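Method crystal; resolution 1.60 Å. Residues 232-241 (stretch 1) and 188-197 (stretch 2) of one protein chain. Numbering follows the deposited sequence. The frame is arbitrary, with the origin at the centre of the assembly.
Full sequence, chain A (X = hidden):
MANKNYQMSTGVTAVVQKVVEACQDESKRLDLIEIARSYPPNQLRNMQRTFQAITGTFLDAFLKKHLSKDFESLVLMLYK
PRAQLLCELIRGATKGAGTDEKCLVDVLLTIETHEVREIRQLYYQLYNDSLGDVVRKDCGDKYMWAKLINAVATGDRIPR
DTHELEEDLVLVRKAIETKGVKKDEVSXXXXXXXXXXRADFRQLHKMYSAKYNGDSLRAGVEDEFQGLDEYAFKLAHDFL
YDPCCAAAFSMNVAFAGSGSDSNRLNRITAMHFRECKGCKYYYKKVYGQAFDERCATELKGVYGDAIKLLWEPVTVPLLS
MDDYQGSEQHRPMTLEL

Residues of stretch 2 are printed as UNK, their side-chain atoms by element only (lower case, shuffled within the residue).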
# COMPACT_ATOMS: atom_id res chain seq x y z
N ALA A 232 6.80 3.48 9.47
CA ALA A 232 5.52 4.18 9.33
C ALA A 232 5.72 5.64 8.93
O ALA A 232 5.07 6.11 8.00
CB ALA A 232 4.72 4.08 10.59
N PHE A 233 6.61 6.35 9.62
CA PHE A 233 6.80 7.78 9.27
C PHE A 233 7.53 7.97 7.95
O PHE A 233 7.24 8.95 7.22
CB PHE A 233 7.46 8.54 10.43
CG PHE A 233 6.49 8.90 11.51
CD1 PHE A 233 5.90 10.18 11.53
CD2 PHE A 233 6.13 7.98 12.48
CE1 PHE A 233 4.97 10.54 12.52
CE2 PHE A 233 5.20 8.33 13.48
CZ PHE A 233 4.63 9.61 13.51
N LYS A 234 8.44 7.06 7.61
CA LYS A 234 9.05 7.11 6.27
C LYS A 234 7.98 6.85 5.20
O LYS A 234 7.94 7.54 4.17
CB LYS A 234 10.15 6.06 6.14
CG LYS A 234 11.45 6.39 6.84
CD LYS A 234 12.42 5.23 6.66
CE LYS A 234 13.79 5.68 7.08
NZ LYS A 234 14.82 4.61 6.84
N LEU A 235 7.12 5.87 5.44
CA LEU A 235 6.09 5.51 4.47
C LEU A 235 5.11 6.67 4.28
O LEU A 235 4.78 7.01 3.14
CB LEU A 235 5.37 4.22 4.91
CG LEU A 235 4.31 3.76 3.91
CD1 LEU A 235 4.93 3.39 2.58
CD2 LEU A 235 3.49 2.59 4.50
N ALA A 236 4.69 7.31 5.38
CA ALA A 236 3.79 8.47 5.33
C ALA A 236 4.47 9.61 4.59
O ALA A 236 3.87 10.26 3.73
CB ALA A 236 3.37 8.91 6.72
N HIS A 237 5.74 9.85 4.92
CA HIS A 237 6.52 10.86 4.19
C HIS A 237 6.45 10.63 2.68
O HIS A 237 6.11 11.52 1.90
CB HIS A 237 7.99 10.89 4.63
CG HIS A 237 8.83 11.80 3.78
ND1 HIS A 237 9.28 11.44 2.53
CD2 HIS A 237 9.24 13.07 3.98
CE1 HIS A 237 9.94 12.46 1.99
NE2 HIS A 237 9.94 13.45 2.86
N ASP A 238 6.80 9.41 2.27
CA ASP A 238 6.90 9.09 0.87
C ASP A 238 5.54 9.12 0.18
O ASP A 238 5.42 9.60 -0.96
CB ASP A 238 7.55 7.72 0.73
CG ASP A 238 9.03 7.74 1.08
OD1 ASP A 238 9.60 8.82 1.38
OD2 ASP A 238 9.66 6.66 1.04
N PHE A 239 4.50 8.63 0.86
CA PHE A 239 3.17 8.65 0.26
C PHE A 239 2.70 10.06 -0.02
O PHE A 239 2.18 10.37 -1.09
CB PHE A 239 2.14 7.90 1.11
CG PHE A 239 0.73 8.09 0.62
CD1 PHE A 239 0.32 7.47 -0.56
CD2 PHE A 239 -0.17 8.88 1.33
CE1 PHE A 239 -1.01 7.65 -1.04
CE2 PHE A 239 -1.49 9.06 0.87
CZ PHE A 239 -1.89 8.43 -0.32
N LEU A 240 2.90 10.94 0.95
CA LEU A 240 2.46 12.33 0.79
C LEU A 240 3.31 13.00 -0.29
O LEU A 240 2.79 13.70 -1.15
CB LEU A 240 2.54 13.06 2.12
CG LEU A 240 1.52 12.55 3.15
CD1 LEU A 240 1.84 13.08 4.56
CD2 LEU A 240 0.09 12.91 2.72
N TYR A 241 4.60 12.71 -0.30
CA TYR A 241 5.51 13.40 -1.20
C TYR A 241 5.40 12.90 -2.63
O TYR A 241 5.29 13.71 -3.55
CB TYR A 241 6.95 13.32 -0.72
CG TYR A 241 7.81 14.36 -1.38
CD1 TYR A 241 7.71 15.70 -1.00
CD2 TYR A 241 8.70 14.02 -2.38
CE1 TYR A 241 8.47 16.68 -1.60
CE2 TYR A 241 9.47 15.01 -3.01
CZ TYR A 241 9.35 16.34 -2.58
OH TYR A 241 10.11 17.33 -3.18
N UNK A 188 3.39 17.45 17.39
CA UNK A 188 3.98 17.96 16.15
C UNK A 188 4.04 16.87 15.07
O UNK A 188 3.62 17.07 13.91
c UNK A 188 6.05 19.01 15.16
o UNK A 188 5.33 19.50 17.43
c UNK A 188 5.40 18.48 16.42
N UNK A 189 4.57 15.72 15.45
CA UNK A 189 4.73 14.65 14.49
C UNK A 189 3.39 14.16 13.95
O UNK A 189 3.24 13.89 12.76
c UNK A 189 9.21 13.92 14.85
c UNK A 189 7.88 13.74 12.83
c UNK A 189 10.31 14.01 12.73
c UNK A 189 5.47 13.48 15.11
n UNK A 189 9.01 13.88 16.21
c UNK A 189 9.06 13.86 12.08
c UNK A 189 6.97 13.68 15.28
c UNK A 189 7.65 13.76 16.45
c UNK A 189 7.95 13.76 14.23
c UNK A 189 10.40 14.02 14.11
N UNK A 190 2.42 14.01 14.85
CA UNK A 190 1.11 13.51 14.43
C UNK A 190 0.35 14.53 13.59
O UNK A 190 -0.21 14.19 12.57
c UNK A 190 0.27 13.02 15.65
c UNK A 190 1.03 11.93 16.42
c UNK A 190 1.38 10.68 15.61
c UNK A 190 -1.11 12.52 15.19
N UNK A 191 0.38 15.79 14.01
CA UNK A 191 -0.32 16.82 13.25
C UNK A 191 0.19 16.88 11.81
O UNK A 191 -0.59 16.88 10.86
n UNK A 191 2.31 21.62 15.45
c UNK A 191 -0.19 18.18 13.96
c UNK A 191 -0.87 19.29 13.19
c UNK A 191 1.10 21.08 15.33
n UNK A 191 0.55 20.46 16.36
c UNK A 191 -0.89 20.64 13.93
n UNK A 191 0.45 21.18 14.18
N UNK A 192 1.52 16.89 11.64
CA UNK A 192 2.07 17.02 10.30
C UNK A 192 1.78 15.76 9.48
O UNK A 192 1.22 15.83 8.38
c UNK A 192 3.57 17.29 10.35
c UNK A 192 5.30 18.89 11.39
c UNK A 192 3.84 18.67 11.00
c UNK A 192 4.14 17.25 8.94
N UNK A 193 2.15 14.61 10.02
CA UNK A 193 2.10 13.41 9.20
C UNK A 193 0.70 12.83 9.04
O UNK A 193 0.42 12.17 8.01
c UNK A 193 5.23 13.70 10.01
c UNK A 193 4.52 12.69 9.34
c UNK A 193 6.55 14.02 9.65
c UNK A 193 6.48 12.32 7.94
c UNK A 193 5.16 12.00 8.31
c UNK A 193 7.17 13.30 8.61
c UNK A 193 3.10 12.37 9.71
N UNK A 194 -0.19 13.11 10.00
CA UNK A 194 -1.56 12.59 9.88
C UNK A 194 -2.54 13.55 9.23
O UNK A 194 -3.53 13.10 8.65
c UNK A 194 -2.10 12.17 11.24
N UNK A 195 -2.30 14.87 9.36
CA UNK A 195 -3.32 15.86 8.95
C UNK A 195 -2.92 16.81 7.81
O UNK A 195 -3.78 17.54 7.30
c UNK A 195 -3.90 16.68 10.15
o UNK A 195 -3.01 17.76 10.50
c UNK A 195 -4.13 15.80 11.37
N UNK A 196 -1.65 16.81 7.41
CA UNK A 196 -1.29 17.66 6.25
C UNK A 196 -1.84 17.08 4.95
O UNK A 196 -1.90 15.86 4.75
c UNK A 196 1.02 20.42 8.78
c UNK A 196 0.83 18.98 6.83
o UNK A 196 2.59 22.22 8.77
c UNK A 196 2.41 20.81 6.87
c UNK A 196 1.85 19.74 6.22
c UNK A 196 1.99 21.15 8.14
c UNK A 196 0.43 19.33 8.12
c UNK A 196 0.23 17.80 6.11
N UNK A 197 -2.26 17.97 4.06
CA UNK A 197 -2.50 17.59 2.68
C UNK A 197 -1.19 17.28 1.94
O UNK A 197 -0.09 17.69 2.38
c UNK A 197 -3.22 18.72 1.90
c UNK A 197 -4.55 19.08 2.56
o UNK A 197 -2.38 19.88 1.88

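Position 188 carries three side-chain atoms, a carbon bearing one oxygen and one carbon, and lies out of reach of stretch 1. Branching at CB with a single oxygen identifies Thr-188, whose backbone O accepts a helical hydrogen bond from the N of position 192 (3.1 Å).

At position 189 one carbon leads into fused five- and six-membered rings holding eight carbons and a nitrogen. The CB of position 189 lies 3.9 Å from CE1 of Phe-233, and the backbone O of position 189 approaches the edge of the same phenyl ring, 3.8 Å from Phe-233 CE1. Only tryptophan provides such a ring system, so this is Trp-189. The six-membered ring of the indole and the Phe-233 ring meet obliquely, their centroids 5.9 Å apart; NE1 is hydrogen-bonded elsewhere in the structure.

Position 190 has four carbons, forked at the first, with one arm two carbons long; the last carbon of that longer arm lies 4.0 Å from CZ of Phe-233. This is Ile-190. Its CA-to-CB bond points away from stretch 1, yet the longer arm comes back, with chi1 and chi2 both m, and sets CD1 at the edge of the Phe-233 ring.

Position 191 shows three carbons, a nitrogen, then a carbon carrying two more nitrogens. This guanidinium chain is Arg-191; it does not reach stretch 1.

Position 192 again has four carbons forked at the first, one arm longer, and is Ile-192. Its CA-to-CB bond points sideways and its side chain stays 6.5 Å from stretch 1 at its nearest.

Position 193 bears one carbon and a six-carbon ring without a heteroatom, set against residues 233, 236 and 237 of stretch 1. It is Phe-193. CD1 of Phe-233 lies over one face of its ring, 3.6 Å from Phe-193 CG, in an edge-to-face pair with planes at 66°. Along the ring's edge, Phe-193 CD2 is 3.9 Å from Ala-236 CB, and Phe-193 CE2 is 3.9 Å from His-237 CB.

A lone carbon at position 194, directed away from stretch 1, defines Ala-194.

Position 195 has a carbon bearing one oxygen and one carbon. This is Thr-195, also directed away; its OG1 donates to the O of Arg-191 at 2.6 Å, one turn back.

At position 196 a carbon leads to a six-carbon ring bearing an oxygen, hence Tyr-196. Its CA-to-CB bond points toward stretch 1 but the ring leads away, leaving the backbone O of Tyr-196 4.1 Å from CD2 of Leu-240.

Position 197, a carbon with one oxygen and one carbon, is Thr-197. It caps a backbone N just past the stretch, and its side chain makes no contact with stretch 1.

The two helices cross at 40° with axes 10.0 Å apart at closest approach, and no hydrogen bond joins the stretches. Packing centres on interlocked phenylalanines: Phe-233 reaches Trp-189, Ile-190 and Phe-193, while Phe-193 fits beside the small Ala-236, where the CA atoms of Phe-193 and Ala-236 come within 6.5 Å. Farther along, Leu-240 packs against the backbone, its CD1 3.8 Å from the O of Phe-193.

Stretch 2, residues 188-197: TWIRIFATYT
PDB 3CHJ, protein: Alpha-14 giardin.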